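Local coordinates for N-methyltransferase (PDB 5BSZ), which probably transfers a methyl group from S-adenosylmethionine to the amino nitrogen of a nucleotide-linked trideoxysugar on the way to kedarcidin, at residues T154-H159 against Q235-L240; R177-G182 against R186-Y191. All blocks are in the same frame, centred on the assembly; numbering follows the deposited sequence.

How the contacts relate
Both contacts line the thymidine pocket, and their centres lie 15 Å apart. Contact 1 brings two loops to the base: Thr154, Leu156 and Arg237 bond its polar edge. Contact 2 is a hairpin whose Ser178 and His187 meet the sugar at O3'. In sequence, the hairpin falls between the two loops of contact 1. The two contacts also touch directly. Asp157 OD1 forms a salt bridge with Arg180 NE at 3.0 Å, and Phe155 CZ lies 3.5 Å from Ser178 OG. S-adenosyl-L-homocysteine is farther off, with the side chain of His187 about 11 Å from it.

Contact 1: T154-H159 against Q235-L240; sequences TFLDGH and QPRRGL. With THM (thymidine), chain G.
Thr154 and Arg237 are the closest backbone pair here, with 7.0 Å between their CA atoms. Both segments are loops, and together they form the base-binding end of the thymidine pocket. Segment 154-159 leads into strand 160-166. Segment 235-240 turns back on itself, with Gln235 O accepting bonds from Arg238 N and Gly239 N, and then enters strand 240-245. The base bridges the two loops. Thymidine N3 donates to Thr154 O at 3.0 Å in an almost straight bond (178°). Leu156 N donates to thymidine O2, also at 3.0 Å. Two backbone groups thus read the N3 and O2 positions of the pyrimidine. The Arg237 chain bends at chi2 and chi3 and brings NH1 to thymidine O4, a 3.3 Å bond with O4 near the guanidinium plane. Thr154 CG2 sits over one face of this guanidinium. Leu156 crosses the Arg237 side chain at about a right angle, its CD2 3.5 Å from Arg237 NH1. The other methyl, CD1, lies against thymidine C4. Under the sugar, the His159 ring turns one face to C5' and C3', with CG 3.3 Å from thymidine C3'. Its CG is anti to the backbone N (chi1 176°), which carries the ring beneath the deoxyribose. With an alanine here, CB would stay near C3', but the face under C5' would be lost, which is likely to leave a gap and let the sugar shift. A water joins the loops away from the base. Thr154 OG1, which also bonds Ser151 N, is 2.6 Å from this water, and the water donates to Arg237 O.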
ATOM      1  N   THR A 154     -28.499  18.415  -3.182  1.00 26.79           N
ATOM      2  CA  THR A 154     -27.553  19.146  -3.983  1.00 22.67           C
ATOM      3  C   THR A 154     -26.221  18.429  -4.155  1.00 22.40           C
ATOM      4  O   THR A 154     -25.430  18.806  -4.998  1.00 26.37           O
ATOM      5  CB  THR A 154     -27.343  20.576  -3.442  1.00 30.98           C
ATOM      6  OG1 THR A 154     -27.059  20.538  -2.038  1.00 19.99           O
ATOM      7  CG2 THR A 154     -28.647  21.429  -3.655  1.00 29.09           C
ATOM      8  N   PHE A 155     -25.935  17.408  -3.363  1.00 21.07           N
ATOM      9  CA  PHE A 155     -24.692  16.677  -3.568  1.00 21.89           C
ATOM     10  C   PHE A 155     -24.752  15.987  -4.922  1.00 26.71           C
ATOM     11  O   PHE A 155     -25.764  15.394  -5.258  1.00 27.19           O
ATOM     12  CB  PHE A 155     -24.469  15.664  -2.459  1.00 19.46           C
ATOM     13  CG  PHE A 155     -23.218  14.853  -2.633  1.00 18.87           C
ATOM     14  CD1 PHE A 155     -21.969  15.427  -2.371  1.00 22.14           C
ATOM     15  CD2 PHE A 155     -23.272  13.580  -3.142  1.00 16.86           C
ATOM     16  CE1 PHE A 155     -20.800  14.706  -2.588  1.00 22.57           C
ATOM     17  CE2 PHE A 155     -22.108  12.834  -3.310  1.00 22.54           C
ATOM     18  CZ  PHE A 155     -20.870  13.398  -3.044  1.00 19.66           C
ATOM     19  N   LEU A 156     -23.660  16.062  -5.674  1.00 27.99           N
ATOM     20  CA  LEU A 156     -23.610  15.508  -7.022  1.00 34.96           C
ATOM     21  C   LEU A 156     -22.739  14.288  -6.993  1.00 32.75           C
ATOM     22  O   LEU A 156     -21.608  14.384  -6.628  1.00 22.57           O
ATOM     23  CB  LEU A 156     -22.997  16.529  -7.995  1.00 31.25           C
ATOM     24  CG  LEU A 156     -23.907  17.747  -8.170  1.00 43.91           C
ATOM     25  CD1 LEU A 156     -23.237  18.740  -9.117  1.00 46.41           C
ATOM     26  CD2 LEU A 156     -25.354  17.377  -8.571  1.00 36.31           C
ATOM     27  N   ASP A 157     -23.280  13.147  -7.386  1.00 30.62           N
ATOM     28  CA  ASP A 157     -22.539  11.908  -7.553  1.00 36.47           C
ATOM     29  C   ASP A 157     -21.617  12.086  -8.764  1.00 32.46           C
ATOM     30  O   ASP A 157     -21.852  12.927  -9.624  1.00 28.59           O
ATOM     31  CB  ASP A 157     -23.551  10.778  -7.796  1.00 38.08           C
ATOM     32  CG  ASP A 157     -24.680  10.803  -6.767  1.00 40.29           C
ATOM     33  OD1 ASP A 157     -24.347  10.530  -5.602  1.00 30.22           O
ATOM     34  OD2 ASP A 157     -25.860  11.142  -7.072  1.00 37.92           O
ATOM     35  N   GLY A 158     -20.536  11.338  -8.786  1.00 31.08           N
ATOM     36  CA  GLY A 158     -19.615  11.311  -9.925  1.00 34.31           C
ATOM     37  C   GLY A 158     -18.444  12.279  -9.869  1.00 36.00           C
ATOM     38  O   GLY A 158     -17.760  12.471 -10.862  1.00 33.08           O
ATOM     39  N   HIS A 159     -18.181  12.932  -8.743  1.00 29.17           N
ATOM     40  CA  HIS A 159     -17.105  13.894  -8.753  1.00 25.85           C
ATOM     41  C   HIS A 159     -15.729  13.178  -8.764  1.00 26.50           C
ATOM     42  O   HIS A 159     -15.502  12.290  -7.950  1.00 21.05           O
ATOM     43  CB  HIS A 159     -17.170  14.789  -7.544  1.00 28.08           C
ATOM     44  CG  HIS A 159     -16.009  15.741  -7.454  1.00 30.24           C
ATOM     45  ND1 HIS A 159     -15.855  16.809  -8.310  1.00 36.30           N
ATOM     46  CD2 HIS A 159     -14.952  15.786  -6.609  1.00 33.95           C
ATOM     47  CE1 HIS A 159     -14.748  17.466  -8.006  1.00 31.60           C
ATOM     48  NE2 HIS A 159     -14.191  16.873  -6.965  1.00 40.82           N
ATOM     49  N   GLN A 235     -21.539  29.403  -2.369  1.00 24.93           N
ATOM     50  CA  GLN A 235     -21.500  28.686  -3.632  1.00 23.92           C
ATOM     51  C   GLN A 235     -22.905  28.588  -4.203  1.00 24.85           C
ATOM     52  O   GLN A 235     -23.914  28.583  -3.443  1.00 24.36           O
ATOM     53  CB  GLN A 235     -20.863  27.292  -3.432  1.00 26.77           C
ATOM     54  CG  GLN A 235     -19.446  27.368  -2.856  1.00 27.85           C
ATOM     55  CD  GLN A 235     -18.586  26.137  -3.031  1.00 41.18           C
ATOM     56  OE1 GLN A 235     -17.643  25.873  -2.244  1.00 39.14           O
ATOM     57  NE2 GLN A 235     -18.862  25.391  -4.088  1.00 35.05           N
ATOM     58  N   PRO A 236     -22.988  28.564  -5.543  1.00 25.42           N
ATOM     59  CA  PRO A 236     -24.285  28.342  -6.191  1.00 29.05           C
ATOM     60  C   PRO A 236     -24.941  27.063  -5.710  1.00 26.41           C
ATOM     61  O   PRO A 236     -24.260  26.060  -5.537  1.00 30.81           O
ATOM     62  CB  PRO A 236     -23.908  28.241  -7.679  1.00 33.12           C
ATOM     63  CG  PRO A 236     -22.736  29.153  -7.788  1.00 32.45           C
ATOM     64  CD  PRO A 236     -21.951  28.870  -6.539  1.00 26.92           C
ATOM     65  N   ARG A 237     -26.236  27.158  -5.442  1.00 25.02           N
ATOM     66  CA  ARG A 237     -27.116  26.072  -5.057  1.00 29.44           C
ATOM     67  C   ARG A 237     -26.850  25.691  -3.618  1.00 28.94           C
ATOM     68  O   ARG A 237     -27.514  24.827  -3.062  1.00 30.19           O
ATOM     69  CB  ARG A 237     -26.980  24.836  -5.965  1.00 31.61           C
ATOM     70  CG  ARG A 237     -26.899  25.085  -7.463  1.00 37.95           C
ATOM     71  CD  ARG A 237     -27.516  23.910  -8.223  1.00 37.31           C
ATOM     72  NE  ARG A 237     -26.823  22.671  -7.891  1.00 40.98           N
ATOM     73  CZ  ARG A 237     -27.361  21.456  -7.793  1.00 42.48           C
ATOM     74  NH1 ARG A 237     -26.563  20.453  -7.452  1.00 38.25           N
ATOM     75  NH2 ARG A 237     -28.645  21.215  -8.056  1.00 46.51           N
ATOM     76  N   ARG A 238     -25.898  26.317  -2.943  1.00 26.62           N
ATOM     77  CA  ARG A 238     -25.990  26.137  -1.497  1.00 22.65           C
ATOM     78  C   ARG A 238     -26.082  27.327  -0.603  1.00 19.42           C
ATOM     79  O   ARG A 238     -26.691  27.235   0.439  1.00 23.42           O
ATOM     80  CB  ARG A 238     -24.967  25.172  -0.912  1.00 28.66           C
ATOM     81  CG  ARG A 238     -23.543  25.432  -1.219  1.00 29.28           C
ATOM     82  CD  ARG A 238     -22.719  24.325  -0.538  1.00 23.14           C
ATOM     83  NE  ARG A 238     -21.486  25.023  -0.120  1.00 17.47           N
ATOM     84  CZ  ARG A 238     -20.273  24.510  -0.003  1.00 19.28           C
ATOM     85  NH1 ARG A 238     -20.040  23.249  -0.318  1.00 17.91           N
ATOM     86  NH2 ARG A 238     -19.309  25.282   0.499  1.00 17.39           N
ATOM     87  N   GLY A 239     -25.451  28.420  -0.966  1.00 21.40           N
ATOM     88  CA  GLY A 239     -25.695  29.606  -0.203  1.00 21.55           C
ATOM     89  C   GLY A 239     -24.999  29.624   1.144  1.00 19.59           C
ATOM     90  O   GLY A 239     -24.009  28.885   1.364  1.00 19.39           O
ATOM     91  N   LEU A 240     -25.476  30.511   2.018  1.00 20.21           N
ATOM     92  CA  LEU A 240     -24.949  30.588   3.364  1.00 17.52           C
ATOM     93  C   LEU A 240     -26.084  30.547   4.327  1.00 20.78           C
ATOM     94  O   LEU A 240     -27.143  31.111   4.042  1.00 26.30           O
ATOM     95  CB  LEU A 240     -24.141  31.871   3.544  1.00 19.85           C
ATOM     96  CG  LEU A 240     -22.858  32.069   2.773  1.00 20.65           C
ATOM     97  CD1 LEU A 240     -22.278  33.415   3.175  1.00 24.64           C
ATOM     98  CD2 LEU A 240     -21.790  31.002   3.006  1.00 22.34           C
TER
HETATM   99  O5' THM G 306     -15.516  20.283  -4.612  1.00 59.63           O
HETATM  100  C5' THM G 306     -15.909  19.021  -5.189  1.00 54.59           C
HETATM  101  C4' THM G 306     -17.055  18.378  -4.401  1.00 39.91           C
HETATM  102  O4' THM G 306     -18.130  19.291  -4.638  1.00 47.64           O
HETATM  103  C3' THM G 306     -17.558  16.986  -4.880  1.00 37.92           C
HETATM  104  O3' THM G 306     -17.515  15.999  -3.828  1.00 27.46           O
HETATM  105  C2' THM G 306     -18.999  17.151  -5.403  1.00 44.49           C
HETATM  106  C1' THM G 306     -19.334  18.558  -4.878  1.00 39.06           C
HETATM  107  N1  THM G 306     -20.273  19.445  -5.587  1.00 38.77           N
HETATM  108  C2  THM G 306     -21.599  19.095  -5.273  1.00 27.99           C
HETATM  109  O2  THM G 306     -21.734  18.098  -4.547  1.00 25.39           O
HETATM  110  N3  THM G 306     -22.659  19.752  -5.736  1.00 33.09           N
HETATM  111  C4  THM G 306     -22.505  20.834  -6.499  1.00 32.94           C
HETATM  112  O4  THM G 306     -23.523  21.475  -6.923  1.00 41.89           O
HETATM  113  C5  THM G 306     -21.121  21.236  -6.823  1.00 32.72           C
HETATM  114  C5M THM G 306     -21.026  22.454  -7.704  1.00 46.53           C
HETATM  115  C6  THM G 306     -20.026  20.534  -6.331  1.00 31.76           C
HETATM  116  O   HOH W   1     -27.548  22.774  -0.847  1.00 26.88           O

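Contact 2: R177-G182 against R186-Y191; sequences RSHRIG and RHEAHY. With THM (thymidine), chain G.
Arg177 and Glu188 lie side by side and point the same way across two antiparallel strands. The Arg177 chain is extended from CG to NE and reaches Glu188 OE1 with NH2, a 3.0 Å salt bridge. OE1 lies in the guanidinium plane and is met on its syn side, although the two flat groups are 75° apart. His179 is on the same face. Its CG sits between the backbone N and carbonyl carbon (chi1 71°), which sets the ring alongside the Arg186 chain, one face to Arg186 CB. This is a CH-pi contact, with CB 4.3 Å from the ring centroid. At the ring edge, a water lies 2.6 Å from His179 ND1. His179 NE2 bonds Asp13 of the third subunit. The Arg186 chain bends at chi3, and Ile181 CD1 packs 3.5 Å from its CZ, over one guanidinium face. Arg186 NE forms a salt bridge with Asp207 of the same chain, and NH1 one with Asp13 of the third subunit; together they probably balance its charge. The other face of the sheet carries Ser178 and His187. Ser178 OG is hydrogen-bonded to thymidine O3' at 2.7 Å, and His187 CE1 is 3.4 Å from the same atom. Backbone bonds join the pairs Arg177-Glu188 and His179-Arg186 in both directions. This is an antiparallel beta hairpin of the four-stranded sheet, with one face towards neighbouring subunits and the other lining the thymidine pocket.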
ATOM      1  N   ARG A 177     -11.853  11.576  -5.347  1.00 22.02           N
ATOM      2  CA  ARG A 177     -13.098  10.965  -5.767  1.00 20.60           C
ATOM      3  C   ARG A 177     -14.055  11.076  -4.604  1.00 27.84           C
ATOM      4  O   ARG A 177     -13.603  11.000  -3.452  1.00 22.75           O
ATOM      5  CB  ARG A 177     -12.872   9.510  -5.997  1.00 23.92           C
ATOM      6  CG  ARG A 177     -14.048   8.836  -6.612  1.00 25.79           C
ATOM      7  CD  ARG A 177     -13.809   7.369  -6.587  1.00 30.34           C
ATOM      8  NE  ARG A 177     -15.044   6.718  -6.969  1.00 36.19           N
ATOM      9  CZ  ARG A 177     -15.776   5.963  -6.167  1.00 35.55           C
ATOM     10  NH1 ARG A 177     -16.882   5.434  -6.645  1.00 40.09           N
ATOM     11  NH2 ARG A 177     -15.421   5.718  -4.914  1.00 33.50           N
ATOM     12  N   SER A 178     -15.350  11.263  -4.870  1.00 22.91           N
ATOM     13  CA  SER A 178     -16.341  11.284  -3.779  1.00 19.52           C
ATOM     14  C   SER A 178     -17.567  10.450  -4.140  1.00 18.03           C
ATOM     15  O   SER A 178     -17.876  10.279  -5.311  1.00 19.68           O
ATOM     16  CB  SER A 178     -16.676  12.719  -3.377  1.00 19.39           C
ATOM     17  OG  SER A 178     -17.619  13.327  -4.257  1.00 26.48           O
ATOM     18  N   HIS A 179     -18.231   9.883  -3.146  1.00 19.81           N
ATOM     19  CA  HIS A 179     -19.480   9.182  -3.356  1.00 21.17           C
ATOM     20  C   HIS A 179     -20.342   9.250  -2.109  1.00 23.92           C
ATOM     21  O   HIS A 179     -19.875   9.506  -0.984  1.00 19.82           O
ATOM     22  CB  HIS A 179     -19.298   7.721  -3.773  1.00 21.15           C
ATOM     23  CG  HIS A 179     -18.799   6.803  -2.705  1.00 20.71           C
ATOM     24  ND1 HIS A 179     -17.464   6.723  -2.354  1.00 20.29           N
ATOM     25  CD2 HIS A 179     -19.436   5.857  -1.983  1.00 18.80           C
ATOM     26  CE1 HIS A 179     -17.327   5.821  -1.414  1.00 16.08           C
ATOM     27  NE2 HIS A 179     -18.511   5.316  -1.133  1.00 18.28           N
ATOM     28  N   ARG A 180     -21.611   8.972  -2.335  1.00 20.24           N
ATOM     29  CA  ARG A 180     -22.633   9.144  -1.334  1.00 19.72           C
ATOM     30  C   ARG A 180     -22.833   7.807  -0.666  1.00 20.07           C
ATOM     31  O   ARG A 180     -22.852   6.756  -1.326  1.00 18.91           O
ATOM     32  CB  ARG A 180     -23.884   9.611  -2.093  1.00 26.76           C
ATOM     33  CG  ARG A 180     -25.140   9.754  -1.261  1.00 26.40           C
ATOM     34  CD  ARG A 180     -26.382   9.703  -2.183  1.00 28.99           C
ATOM     35  NE  ARG A 180     -26.325  10.621  -3.328  1.00 27.16           N
ATOM     36  CZ  ARG A 180     -26.785  11.872  -3.343  1.00 22.10           C
ATOM     37  NH1 ARG A 180     -26.689  12.593  -4.444  1.00 21.63           N
ATOM     38  NH2 ARG A 180     -27.362  12.383  -2.255  1.00 24.93           N
ATOM     39  N   ILE A 181     -22.935   7.810   0.656  1.00 17.21           N
ATOM     40  CA  ILE A 181     -23.391   6.662   1.433  1.00 20.78           C
ATOM     41  C   ILE A 181     -24.441   7.082   2.453  1.00 23.81           C
ATOM     42  O   ILE A 181     -24.147   7.832   3.409  1.00 21.12           O
ATOM     43  CB  ILE A 181     -22.262   6.042   2.266  1.00 28.50           C
ATOM     44  CG1 ILE A 181     -21.067   5.644   1.392  1.00 31.01           C
ATOM     45  CG2 ILE A 181     -22.771   4.833   3.057  1.00 33.68           C
ATOM     46  CD1 ILE A 181     -19.855   5.460   2.285  1.00 28.81           C
ATOM     47  N   GLY A 182     -25.670   6.603   2.285  1.00 23.66           N
ATOM     48  CA  GLY A 182     -26.787   7.080   3.123  1.00 22.95           C
ATOM     49  C   GLY A 182     -26.817   8.616   3.078  1.00 22.39           C
ATOM     50  O   GLY A 182     -26.859   9.181   2.000  1.00 19.05           O
ATOM     51  N   ARG A 186     -18.515  10.546   1.144  1.00 17.46           N
ATOM     52  CA  ARG A 186     -17.227   9.981   1.444  1.00 16.32           C
ATOM     53  C   ARG A 186     -16.226  10.401   0.412  1.00 16.62           C
ATOM     54  O   ARG A 186     -16.409  10.206  -0.804  1.00 16.66           O
ATOM     55  CB  ARG A 186     -17.322   8.462   1.493  1.00 18.44           C
ATOM     56  CG  ARG A 186     -16.004   7.774   1.786  1.00 15.55           C
ATOM     57  CD  ARG A 186     -16.264   6.395   2.383  1.00 18.70           C
ATOM     58  NE  ARG A 186     -16.791   6.472   3.752  1.00 16.04           N
ATOM     59  CZ  ARG A 186     -17.103   5.428   4.486  1.00 14.90           C
ATOM     60  NH1 ARG A 186     -16.952   4.207   3.994  1.00 17.03           N
ATOM     61  NH2 ARG A 186     -17.472   5.582   5.736  1.00 14.53           N
ATOM     62  N   HIS A 187     -15.167  11.021   0.901  1.00 16.63           N
ATOM     63  CA  HIS A 187     -14.174  11.685   0.054  1.00 16.36           C
ATOM     64  C   HIS A 187     -12.830  10.967   0.109  1.00 18.68           C
ATOM     65  O   HIS A 187     -12.222  10.790   1.184  1.00 14.39           O
ATOM     66  CB  HIS A 187     -14.028  13.167   0.512  1.00 18.35           C
ATOM     67  CG  HIS A 187     -15.303  13.914   0.358  1.00 21.03           C
ATOM     68  ND1 HIS A 187     -15.575  14.699  -0.743  1.00 23.14           N
ATOM     69  CD2 HIS A 187     -16.419  13.931   1.126  1.00 23.83           C
ATOM     70  CE1 HIS A 187     -16.809  15.165  -0.646  1.00 26.83           C
ATOM     71  NE2 HIS A 187     -17.345  14.706   0.473  1.00 22.55           N
ATOM     72  N   GLU A 188     -12.365  10.491  -1.041  1.00 16.28           N
ATOM     73  CA  GLU A 188     -11.032   9.854  -1.096  1.00 18.46           C
ATOM     74  C   GLU A 188     -10.048  10.747  -1.823  1.00 21.76           C
ATOM     75  O   GLU A 188     -10.365  11.235  -2.926  1.00 23.56           O
ATOM     76  CB  GLU A 188     -11.116   8.598  -1.897  1.00 20.75           C
ATOM     77  CG  GLU A 188     -11.890   7.491  -1.310  1.00 22.70           C
ATOM     78  CD  GLU A 188     -12.248   6.437  -2.338  1.00 27.05           C
ATOM     79  OE1 GLU A 188     -13.135   6.692  -3.196  1.00 23.04           O
ATOM     80  OE2 GLU A 188     -11.652   5.342  -2.258  1.00 24.61           O
ATOM     81  N   ALA A 189      -8.885  10.986  -1.225  1.00 18.11           N
ATOM     82  CA  ALA A 189      -7.836  11.798  -1.846  1.00 19.44           C
ATOM     83  C   ALA A 189      -6.534  10.969  -1.829  1.00 24.23           C
ATOM     84  O   ALA A 189      -6.167  10.444  -0.794  1.00 21.10           O
ATOM     85  CB  ALA A 189      -7.599  13.088  -1.050  1.00 18.74           C
ATOM     86  N   HIS A 190      -5.877  10.835  -2.978  1.00 20.88           N
ATOM     87  CA  HIS A 190      -4.580  10.159  -3.083  1.00 19.47           C
ATOM     88  C   HIS A 190      -3.608  11.159  -3.661  1.00 21.75           C
ATOM     89  O   HIS A 190      -3.954  11.962  -4.545  1.00 22.13           O
ATOM     90  CB  HIS A 190      -4.644   8.923  -3.974  1.00 18.84           C
ATOM     91  CG  HIS A 190      -5.405   7.789  -3.375  1.00 21.73           C
ATOM     92  ND1 HIS A 190      -4.812   6.590  -3.021  1.00 20.72           N
ATOM     93  CD2 HIS A 190      -6.715   7.677  -3.044  1.00 20.94           C
ATOM     94  CE1 HIS A 190      -5.735   5.779  -2.538  1.00 23.58           C
ATOM     95  NE2 HIS A 190      -6.893   6.418  -2.535  1.00 20.45           N
ATOM     96  N   TYR A 191      -2.405  11.133  -3.114  1.00 18.86           N
ATOM     97  CA  TYR A 191      -1.261  11.862  -3.649  1.00 20.31           C
ATOM     98  C   TYR A 191      -0.090  10.926  -3.994  1.00 23.56           C
ATOM     99  O   TYR A 191       0.178   9.971  -3.227  1.00 18.33           O
ATOM    100  CB  TYR A 191      -0.724  12.798  -2.585  1.00 24.14           C
ATOM    101  CG  TYR A 191      -1.628  13.910  -2.176  1.00 33.99           C
ATOM    102  CD1 TYR A 191      -2.679  13.696  -1.297  1.00 38.90           C
ATOM    103  CD2 TYR A 191      -1.411  15.195  -2.655  1.00 44.92           C
ATOM    104  CE1 TYR A 191      -3.515  14.744  -0.914  1.00 46.60           C
ATOM    105  CE2 TYR A 191      -2.214  16.247  -2.265  1.00 49.30           C
ATOM    106  CZ  TYR A 191      -3.269  16.013  -1.410  1.00 46.43           C
ATOM    107  OH  TYR A 191      -4.050  17.082  -1.041  1.00 63.69           O
TER
HETATM  108  O5' THM G 306     -15.516  20.283  -4.612  1.00 59.63           O
HETATM  109  C5' THM G 306     -15.909  19.021  -5.189  1.00 54.59           C
HETATM  110  C4' THM G 306     -17.055  18.378  -4.401  1.00 39.91           C
HETATM  111  O4' THM G 306     -18.130  19.291  -4.638  1.00 47.64           O
HETATM  112  C3' THM G 306     -17.558  16.986  -4.880  1.00 37.92           C
HETATM  113  O3' THM G 306     -17.515  15.999  -3.828  1.00 27.46           O
HETATM  114  C2' THM G 306     -18.999  17.151  -5.403  1.00 44.49           C
HETATM  115  C1' THM G 306     -19.334  18.558  -4.878  1.00 39.06           C
HETATM  116  N1  THM G 306     -20.273  19.445  -5.587  1.00 38.77           N
HETATM  117  C2  THM G 306     -21.599  19.095  -5.273  1.00 27.99           C
HETATM  118  O2  THM G 306     -21.734  18.098  -4.547  1.00 25.39           O
HETATM  119  N3  THM G 306     -22.659  19.752  -5.736  1.00 33.09           N
HETATM  120  C4  THM G 306     -22.505  20.834  -6.499  1.00 32.94           C
HETATM  121  O4  THM G 306     -23.523  21.475  -6.923  1.00 41.89           O
HETATM  122  C5  THM G 306     -21.121  21.236  -6.823  1.00 32.72           C
HETATM  123  C5M THM G 306     -21.026  22.454  -7.704  1.00 46.53           C
HETATM  124  C6  THM G 306     -20.026  20.534  -6.331  1.00 31.76           C
HETATM  125  O   HOH W   2     -15.312   8.084  -2.733  1.00 19.08           O